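Local coordinates for purine catabolism protein pucG (PDB 3ISL), which catalyses the pyridoxal-phosphate-dependent transfer of an amino group from (S)-ureidoglycine to glyoxylate, yielding oxalurate and glycine in purine catabolism, at residues Val20-Pro24 and Tyr369-Asn375; Trp63-Ile67 and Leu254-Trp258; Ile67-Ser71 and Ser204-Pro208; His297-Ala301 and Ala403-Tyr407. Numbering follows the deposited sequence.

Contact 1: residues Val20-Pro24 and Tyr369-Asn375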
# COMPACT_ATOMS: atom_id res chain seq x y z
N VAL A 20 15.24 4.33 3.97
CA VAL A 20 16.43 3.98 4.69
C VAL A 20 16.44 2.55 5.24
O VAL A 20 15.50 1.77 5.00
CB VAL A 20 16.71 5.05 5.81
CG1 VAL A 20 16.77 6.46 5.16
CG2 VAL A 20 15.61 5.01 6.91
N GLU A 21 17.48 2.18 5.96
CA GLU A 21 17.63 0.79 6.42
C GLU A 21 16.60 0.56 7.50
O GLU A 21 16.25 1.49 8.27
CB GLU A 21 19.01 0.59 7.04
CG GLU A 21 20.14 0.56 6.11
CD GLU A 21 21.43 0.78 6.83
OE1 GLU A 21 21.57 0.41 8.04
OE2 GLU A 21 22.32 1.35 6.18
N VAL A 22 16.12 -0.67 7.60
CA VAL A 22 15.14 -1.10 8.60
C VAL A 22 15.82 -1.76 9.79
O VAL A 22 16.71 -2.66 9.58
CB VAL A 22 14.17 -2.03 7.90
CG1 VAL A 22 13.15 -2.64 8.85
CG2 VAL A 22 13.42 -1.18 6.85
N ASP A 23 15.42 -1.40 11.02
CA ASP A 23 15.98 -2.14 12.18
C ASP A 23 15.78 -3.66 11.98
O ASP A 23 14.69 -4.09 11.56
CB ASP A 23 15.32 -1.70 13.53
CG ASP A 23 16.08 -2.24 14.78
OD1 ASP A 23 16.17 -3.47 14.98
OD2 ASP A 23 16.63 -1.46 15.58
N PRO A 24 16.81 -4.48 12.29
CA PRO A 24 16.74 -5.90 12.24
C PRO A 24 15.60 -6.47 13.06
O PRO A 24 15.06 -7.51 12.66
CB PRO A 24 18.10 -6.32 12.82
CG PRO A 24 18.99 -5.32 12.25
CD PRO A 24 18.20 -4.06 12.61
N TYR A 369 17.16 3.99 11.66
CA TYR A 369 18.20 2.98 11.93
C TYR A 369 19.51 3.32 11.20
O TYR A 369 20.57 2.90 11.62
CB TYR A 369 17.72 1.60 11.48
CG TYR A 369 18.69 0.52 11.95
CD1 TYR A 369 18.75 0.18 13.33
CD2 TYR A 369 19.55 -0.09 11.07
CE1 TYR A 369 19.64 -0.77 13.79
CE2 TYR A 369 20.48 -1.05 11.53
CZ TYR A 369 20.52 -1.36 12.89
OH TYR A 369 21.41 -2.33 13.35
N SER A 370 19.41 4.00 10.04
CA SER A 370 20.58 4.54 9.30
C SER A 370 21.35 5.65 10.05
O SER A 370 22.56 5.99 9.73
CB SER A 370 20.04 5.08 7.96
OG SER A 370 19.85 3.99 7.02
N CYS A 371 20.68 6.25 11.04
CA CYS A 371 21.26 7.34 11.80
C CYS A 371 22.08 6.71 12.93
O CYS A 371 21.61 6.62 14.09
CB CYS A 371 20.16 8.26 12.35
SG CYS A 371 20.82 9.68 13.20
N ARG A 372 23.27 6.20 12.58
CA ARG A 372 24.07 5.52 13.60
C ARG A 372 25.53 5.71 13.31
O ARG A 372 25.93 5.95 12.16
CB ARG A 372 23.67 4.03 13.78
CG ARG A 372 24.21 3.06 12.66
CD ARG A 372 23.60 1.64 12.90
NE ARG A 372 24.18 0.68 11.96
CZ ARG A 372 23.67 0.48 10.76
NH1 ARG A 372 22.58 1.18 10.44
NH2 ARG A 372 24.19 -0.44 9.92
N LYS A 373 26.34 5.65 14.36
CA LYS A 373 27.74 6.03 14.20
C LYS A 373 28.50 5.25 13.14
O LYS A 373 29.29 5.84 12.42
CB LYS A 373 28.47 5.92 15.51
CG LYS A 373 28.97 4.52 15.86
CD LYS A 373 29.54 4.55 17.33
CE LYS A 373 30.72 5.48 17.35
NZ LYS A 373 30.64 6.12 15.97
N GLU A 374 28.22 3.96 12.98
CA GLU A 374 28.91 3.14 11.98
C GLU A 374 28.67 3.67 10.53
O GLU A 374 29.61 3.70 9.69
CB GLU A 374 28.50 1.64 12.07
CG GLU A 374 28.94 0.98 13.42
CD GLU A 374 27.84 1.05 14.50
OE1 GLU A 374 26.93 1.92 14.45
OE2 GLU A 374 27.88 0.21 15.39
N ASN A 375 27.42 4.05 10.26
CA ASN A 375 27.00 4.52 8.93
C ASN A 375 27.55 5.95 8.70
O ASN A 375 28.04 6.31 7.61
CB ASN A 375 25.47 4.58 8.83
CG ASN A 375 24.88 3.37 8.31
OD1 ASN A 375 23.76 3.39 7.74
ND2 ASN A 375 25.59 2.26 8.47
O HOH W 1 24.56 -0.26 7.19
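A few well-placed side chains can hold an N-terminal loop to a distant part of the chain. Tyr369 comes first: Asp23 CA and Pro24 CD lie over one face of its ring, 4.0 and 3.9 Å from the centroid, in CH-pi contacts. Asp23 caps the start of helix 24-29 and pairs with Arg25. Ser370 OG accepts a hydrogen bond from Glu21 N (3.2 Å) and also bonds to Ile14 O. After Cys371, Arg372 NH1 reaches back to form a salt bridge with Glu21 OE1 (2.7 Å) and donates to Tyr369 O (2.9 Å). Water 1 joins Arg372 NH2 to Glu21 OE2. Arg372 takes the N-cap position of the next helix, where Asn375 faces Glu21. Val20 lies close to the active site, its side chain about 6 Å from that of Lys198, the cofactor-carrying lysine, unattached here. The loop between strand 13-14 and helix 24-29 thus meets the start of helix 373-389, with helix 288-308 against Cys371 and Val34 of the second subunit against Val22.

Contact 2: residues Trp63-Ile67 and Leu254-Trp258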
# COMPACT_ATOMS: atom_id res chain seq x y z
N TRP A 63 -8.48 9.82 16.50
CA TRP A 63 -8.16 9.31 15.16
C TRP A 63 -6.61 9.30 14.91
O TRP A 63 -5.99 10.38 14.72
CB TRP A 63 -8.98 10.06 14.09
CG TRP A 63 -10.52 10.01 14.35
CD1 TRP A 63 -11.38 9.04 13.94
CD2 TRP A 63 -11.32 10.92 15.18
NE1 TRP A 63 -12.66 9.28 14.43
CE2 TRP A 63 -12.65 10.41 15.20
CE3 TRP A 63 -11.03 12.09 15.92
CZ2 TRP A 63 -13.73 11.08 15.90
CZ3 TRP A 63 -12.10 12.76 16.64
CH2 TRP A 63 -13.42 12.24 16.61
N ALA A 64 -6.01 8.10 14.97
CA ALA A 64 -4.61 7.89 14.62
C ALA A 64 -4.44 6.43 14.20
O ALA A 64 -4.60 5.55 15.01
CB ALA A 64 -3.69 8.23 15.79
N TYR A 65 -4.14 6.20 12.93
CA TYR A 65 -4.23 4.87 12.32
C TYR A 65 -3.58 4.96 10.99
O TYR A 65 -3.50 6.04 10.44
CB TYR A 65 -5.69 4.36 12.23
CG TYR A 65 -6.67 5.23 11.41
CD1 TYR A 65 -7.50 6.17 12.04
CD2 TYR A 65 -6.76 5.10 10.04
CE1 TYR A 65 -8.43 6.97 11.29
CE2 TYR A 65 -7.65 5.89 9.28
CZ TYR A 65 -8.46 6.81 9.92
OH TYR A 65 -9.32 7.54 9.14
N PRO A 66 -3.04 3.84 10.48
CA PRO A 66 -2.38 3.95 9.18
C PRO A 66 -3.34 3.77 7.98
O PRO A 66 -4.35 3.13 8.10
CB PRO A 66 -1.39 2.77 9.18
CG PRO A 66 -1.96 1.81 10.09
CD PRO A 66 -2.84 2.53 11.10
N ILE A 67 -3.00 4.31 6.84
CA ILE A 67 -3.72 3.92 5.64
C ILE A 67 -2.71 3.13 4.77
O ILE A 67 -1.47 3.28 4.90
CB ILE A 67 -4.40 5.14 4.86
CG1 ILE A 67 -3.36 6.00 4.21
CG2 ILE A 67 -5.35 6.04 5.67
CD1 ILE A 67 -3.35 5.75 2.66
N LEU A 254 -12.84 4.57 6.27
CA LEU A 254 -11.64 4.12 7.01
C LEU A 254 -11.77 4.27 8.55
O LEU A 254 -11.19 3.46 9.31
CB LEU A 254 -10.37 4.75 6.46
CG LEU A 254 -10.02 3.98 5.18
CD1 LEU A 254 -9.11 4.73 4.25
CD2 LEU A 254 -9.44 2.60 5.57
N GLU A 255 -12.57 5.25 9.01
CA GLU A 255 -12.81 5.34 10.45
C GLU A 255 -13.71 4.22 11.01
O GLU A 255 -13.50 3.78 12.16
CB GLU A 255 -13.13 6.75 10.94
CG GLU A 255 -14.14 7.60 10.23
CD GLU A 255 -14.15 9.02 10.82
OE1 GLU A 255 -15.19 9.50 11.34
OE2 GLU A 255 -13.10 9.67 10.79
N ASP A 256 -14.68 3.72 10.22
CA ASP A 256 -15.54 2.60 10.62
C ASP A 256 -14.74 1.26 10.53
O ASP A 256 -15.02 0.30 11.27
CB ASP A 256 -16.84 2.55 9.77
CG ASP A 256 -17.98 3.52 10.30
OD1 ASP A 256 -17.84 4.27 11.31
OD2 ASP A 256 -19.05 3.52 9.68
N TYR A 257 -13.76 1.23 9.62
CA TYR A 257 -12.74 0.16 9.55
C TYR A 257 -11.90 0.05 10.84
O TYR A 257 -11.67 -1.06 11.37
CB TYR A 257 -11.79 0.31 8.32
CG TYR A 257 -11.05 -0.98 8.05
CD1 TYR A 257 -11.64 -1.97 7.29
CD2 TYR A 257 -9.76 -1.23 8.58
CE1 TYR A 257 -11.02 -3.20 7.07
CE2 TYR A 257 -9.10 -2.46 8.35
CZ TYR A 257 -9.76 -3.44 7.60
OH TYR A 257 -9.20 -4.65 7.33
N TRP A 258 -11.43 1.20 11.33
CA TRP A 258 -10.47 1.25 12.43
C TRP A 258 -11.22 1.62 13.75
O TRP A 258 -10.77 2.48 14.51
CB TRP A 258 -9.35 2.28 12.12
CG TRP A 258 -8.22 1.77 11.22
CD1 TRP A 258 -8.12 1.94 9.85
CD2 TRP A 258 -7.02 1.05 11.63
NE1 TRP A 258 -6.94 1.35 9.38
CE2 TRP A 258 -6.25 0.81 10.45
CE3 TRP A 258 -6.51 0.59 12.87
CZ2 TRP A 258 -5.03 0.10 10.49
CZ3 TRP A 258 -5.27 -0.14 12.89
CH2 TRP A 258 -4.56 -0.35 11.73
O HOH W 2 -6.08 1.46 6.79
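Stacked rings and a proline do most of the work where the end of helix 251-257 packs on strand 63-68, an outermost strand of the sheet within this chain. Trp258, just past the helix, turns one face of its indole to the strand. Tyr65 and Pro66 cover that face side by side: Tyr65 CB sits 3.8 Å from the centroid of the five-membered ring and Pro66 CD 3.7 Å from that of the six-membered ring. The Tyr65 ring adds an offset stack on the five-membered ring, centroids 4.7 Å apart and planes at 21°. Tyr65 CE2 lies 4.1 Å from Leu254 CB, and Leu254 CD1 loosely reaches Ile67 CG2 at 4.2 Å. Trp63 CD1 lies 3.6 Å from Glu255 OE2. Helices 40-56 and 270-286 also touch Trp258. Water 2 links Trp258 NE1 to Pro66 O, and Tyr65 OH and Glu255 OE2 bond to Tyr211 OH. An apolar stack thus holds the helix end to the edge strand while these polar groups find partners at its margins.

Contact 3: residues Ile67-Ser71 and Ser204-Pro208. With PLP (pyridoxal-5'-phosphate), chain C.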
# COMPACT_ATOMS: atom_id res chain seq x y z
N ILE A 67 -3.00 4.31 6.84
CA ILE A 67 -3.72 3.92 5.64
C ILE A 67 -2.71 3.13 4.77
O ILE A 67 -1.47 3.28 4.90
CB ILE A 67 -4.40 5.14 4.86
CG1 ILE A 67 -3.36 6.00 4.21
CG2 ILE A 67 -5.35 6.04 5.67
CD1 ILE A 67 -3.35 5.75 2.66
N ASP A 68 -3.23 2.33 3.85
CA ASP A 68 -2.39 1.36 3.19
C ASP A 68 -2.04 2.07 1.90
O ASP A 68 -2.90 2.29 1.06
CB ASP A 68 -3.19 0.06 2.96
CG ASP A 68 -3.46 -0.72 4.24
OD1 ASP A 68 -4.15 -1.76 4.19
OD2 ASP A 68 -3.00 -0.23 5.32
N GLY A 69 -0.81 2.50 1.75
CA GLY A 69 -0.48 3.27 0.57
C GLY A 69 0.81 3.87 0.99
O GLY A 69 1.12 3.88 2.20
N THR A 70 1.58 4.36 0.03
CA THR A 70 2.74 5.14 0.42
C THR A 70 2.29 6.44 1.15
O THR A 70 1.05 6.73 1.30
CB THR A 70 3.80 5.32 -0.77
OG1 THR A 70 3.59 6.55 -1.50
CG2 THR A 70 3.74 4.14 -1.72
N SER A 71 3.28 7.17 1.66
CA SER A 71 3.01 8.35 2.43
C SER A 71 2.06 9.30 1.71
O SER A 71 1.16 9.89 2.30
CB SER A 71 4.31 9.06 2.67
OG SER A 71 5.28 8.12 3.03
N SER A 204 8.65 0.91 3.33
CA SER A 204 7.75 1.93 2.75
C SER A 204 6.51 1.21 2.33
O SER A 204 6.55 -0.00 2.15
CB SER A 204 8.41 2.59 1.56
OG SER A 204 9.26 1.58 1.03
N GLY A 205 5.43 1.96 2.14
CA GLY A 205 4.15 1.35 1.83
C GLY A 205 3.08 1.39 2.91
O GLY A 205 2.06 0.68 2.83
N MET A 206 3.26 2.27 3.92
CA MET A 206 2.09 2.63 4.74
C MET A 206 2.26 4.04 5.20
O MET A 206 3.41 4.54 5.19
CB MET A 206 1.87 1.67 5.92
CG MET A 206 0.63 0.70 5.80
SD MET A 206 0.74 -0.07 7.40
CE MET A 206 -0.80 -0.96 7.67
N ALA A 207 1.13 4.69 5.53
CA ALA A 207 1.11 6.08 5.86
C ALA A 207 0.27 6.30 7.14
O ALA A 207 -0.95 6.33 7.09
CB ALA A 207 0.56 6.88 4.70
N PRO A 208 0.91 6.43 8.29
CA PRO A 208 0.22 6.75 9.57
C PRO A 208 -0.34 8.17 9.52
O PRO A 208 0.37 9.12 9.14
CB PRO A 208 1.35 6.73 10.63
CG PRO A 208 2.52 6.13 9.99
CD PRO A 208 2.36 6.25 8.46
N1 PLP C . 6.42 14.01 1.54
C2 PLP C . 7.78 14.33 1.98
C2A PLP C . 8.14 15.48 2.72
C3 PLP C . 8.87 13.51 1.67
O3 PLP C . 10.15 13.81 2.09
C4 PLP C . 8.73 12.34 0.96
C4A PLP C . 10.00 11.45 0.67
C5 PLP C . 7.46 11.98 0.54
C6 PLP C . 6.30 12.78 0.79
C5A PLP C . 7.37 10.73 -0.27
O4P PLP C . 6.46 9.89 0.26
P PLP C . 6.40 8.52 -0.53
O1P PLP C . 7.52 8.39 -1.55
O2P PLP C . 4.84 8.59 -1.11
O3P PLP C . 6.41 7.26 0.58
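This antiparallel strand pairing lies at the edge of the chain's seven-stranded sheet, where strand 63-68 runs beside 206-211, and leads into the start of helix 71-82, which holds the cofactor phosphate. Ile67 and Ala207 form a hydrogen-bonded pair, Ile67 N to Ala207 O at 2.9 Å and Ala207 N to Ile67 O at 3.0 Å, and on their shared face Ile67 CG1 meets Ala207 CB at 4.0 Å. Gly69 O packs 3.0 Å from Met206 CA. Thr70 and Gly205 approach to 4.3 Å between CA atoms, and the Thr70 CA-to-CB bond points away; at Gly205's backbone angles a side chain would jam against the preceding carbonyl. The N-cap Thr70 bonds PLP O2P through OG1 at a very short 2.4 Å, Ser71 OG bonds O3P at 2.8 Å, and Ser71 N adds a weak bond to O3P (3.3 Å). The pairing probably helps position Thr70 and Ser71, whose hydroxyls and one amide contribute to binding the anionic phosphate, alongside other PLP partners such as Thr267 of the second subunit.

Contact 4: residues His297-Ala301 and Ala403-Tyr407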
# COMPACT_ATOMS: atom_id res chain seq x y z
N HIS A 297 22.83 14.25 17.55
CA HIS A 297 24.20 13.85 17.80
C HIS A 297 24.92 13.41 16.46
O HIS A 297 26.04 13.90 16.11
CB HIS A 297 24.17 12.71 18.85
CG HIS A 297 25.52 12.20 19.23
ND1 HIS A 297 25.81 10.85 19.32
CD2 HIS A 297 26.67 12.85 19.56
CE1 HIS A 297 27.07 10.70 19.69
NE2 HIS A 297 27.62 11.90 19.79
N HIS A 298 24.28 12.50 15.70
CA HIS A 298 24.89 12.00 14.48
C HIS A 298 24.96 13.07 13.40
O HIS A 298 25.90 13.09 12.59
CB HIS A 298 24.26 10.67 14.01
CG HIS A 298 24.43 9.58 15.02
ND1 HIS A 298 25.65 9.00 15.31
CD2 HIS A 298 23.55 9.04 15.88
CE1 HIS A 298 25.49 8.12 16.28
NE2 HIS A 298 24.23 8.12 16.64
N GLU A 299 23.98 13.97 13.41
CA GLU A 299 24.01 15.07 12.50
C GLU A 299 25.29 15.89 12.76
O GLU A 299 25.94 16.30 11.79
CB GLU A 299 22.74 15.94 12.65
CG GLU A 299 22.87 17.30 11.94
CD GLU A 299 21.78 18.27 12.29
OE1 GLU A 299 21.17 18.16 13.41
OE2 GLU A 299 21.53 19.13 11.39
N ALA A 300 25.63 16.09 14.04
CA ALA A 300 26.77 16.92 14.42
C ALA A 300 28.10 16.24 13.99
O ALA A 300 28.94 16.89 13.38
CB ALA A 300 26.75 17.23 15.92
N ALA A 301 28.26 14.94 14.27
CA ALA A 301 29.39 14.19 13.77
C ALA A 301 29.54 14.21 12.21
O ALA A 301 30.64 14.48 11.73
CB ALA A 301 29.30 12.73 14.30
N ALA A 403 34.88 13.48 12.83
CA ALA A 403 33.68 12.78 13.31
C ALA A 403 34.02 11.99 14.56
O ALA A 403 33.24 12.00 15.48
CB ALA A 403 33.07 11.87 12.21
N LEU A 404 35.22 11.36 14.63
CA LEU A 404 35.63 10.63 15.83
C LEU A 404 35.78 11.52 17.07
O LEU A 404 35.37 11.13 18.15
CB LEU A 404 36.87 9.76 15.62
CG LEU A 404 36.65 8.52 14.73
CD1 LEU A 404 37.99 7.94 14.21
CD2 LEU A 404 35.81 7.47 15.47
N ASP A 405 36.41 12.69 16.91
CA ASP A 405 36.37 13.71 17.96
C ASP A 405 34.96 13.97 18.48
O ASP A 405 34.76 14.01 19.68
CB ASP A 405 36.99 14.99 17.46
CG ASP A 405 38.49 14.83 17.22
OD1 ASP A 405 39.05 13.82 17.69
OD2 ASP A 405 39.11 15.69 16.54
N VAL A 406 33.98 14.18 17.61
CA VAL A 406 32.66 14.42 18.18
C VAL A 406 32.09 13.21 18.92
O VAL A 406 31.41 13.38 19.95
CB VAL A 406 31.62 15.20 17.29
CG1 VAL A 406 32.14 15.55 15.93
CG2 VAL A 406 30.26 14.55 17.29
N TYR A 407 32.42 12.01 18.43
CA TYR A 407 31.89 10.80 19.08
C TYR A 407 32.60 10.56 20.40
O TYR A 407 31.97 10.10 21.35
CB TYR A 407 31.98 9.55 18.19
CG TYR A 407 30.91 9.53 17.11
CD1 TYR A 407 29.56 9.69 17.46
CD2 TYR A 407 31.23 9.31 15.76
CE1 TYR A 407 28.54 9.70 16.47
CE2 TYR A 407 30.23 9.30 14.77
CZ TYR A 407 28.91 9.48 15.12
OH TYR A 407 27.95 9.46 14.14
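C-terminal helix 398-408 packs on helix 288-308 away from the cofactor site, roughly antiparallel, with N-to-C directions of the short segments at 147° and axes 9.2 Å apart at closest approach; small residues let a large one lie between them. Tyr407, chi1 near -77° (m), swings its ring from a sideways CA-to-CB bond toward helix 288-308, where Ala301 CB sits over its face, 3.8 Å from the centroid, in a CH-pi contact. The two histidines adopt different rotamers to meet this ring. His297, chi1 t, receives the edge of Tyr407 on its imidazole face in an offset edge-to-face pair, centroids 5.3 Å apart and planes at 82°. His298, chi1 m, brings ND1 to within 2.6 Å of Tyr407 OH in a nearly linear hydrogen bond. Val406, with an eclipsed chi1 of 2°, brings CG2 to 3.6 Å from Ala301 CB. Lys373 adds a cation-pi contact to Tyr407. An apolar patch around Ala301 thus adjoins one short polar link within the aromatic cluster of His297, His298 and Tyr407.

How the contacts relate
The contacts differ in burial and in chemistry. Contacts 2 and 3 are buried, share Ile67 and strand 63-68, and touch through Pro66 and Met206: one packs side chains from that strand against a helix end, whereas the other pairs its backbone with the neighbouring strand and leads into the PLP phosphate site. Contacts 1 and 4 are only partly buried; contact 1 relies on a salt bridge, and contact 4 adds a histidine–tyrosine hydrogen bond to apolar and aromatic packing. They too touch, Lys373 meeting both His298 and Tyr407. Contacts 1 and 3 both reach the second subunit, while contacts 2 and 4, their centres about 40 Å apart, lie on opposite sides of the chain's centre.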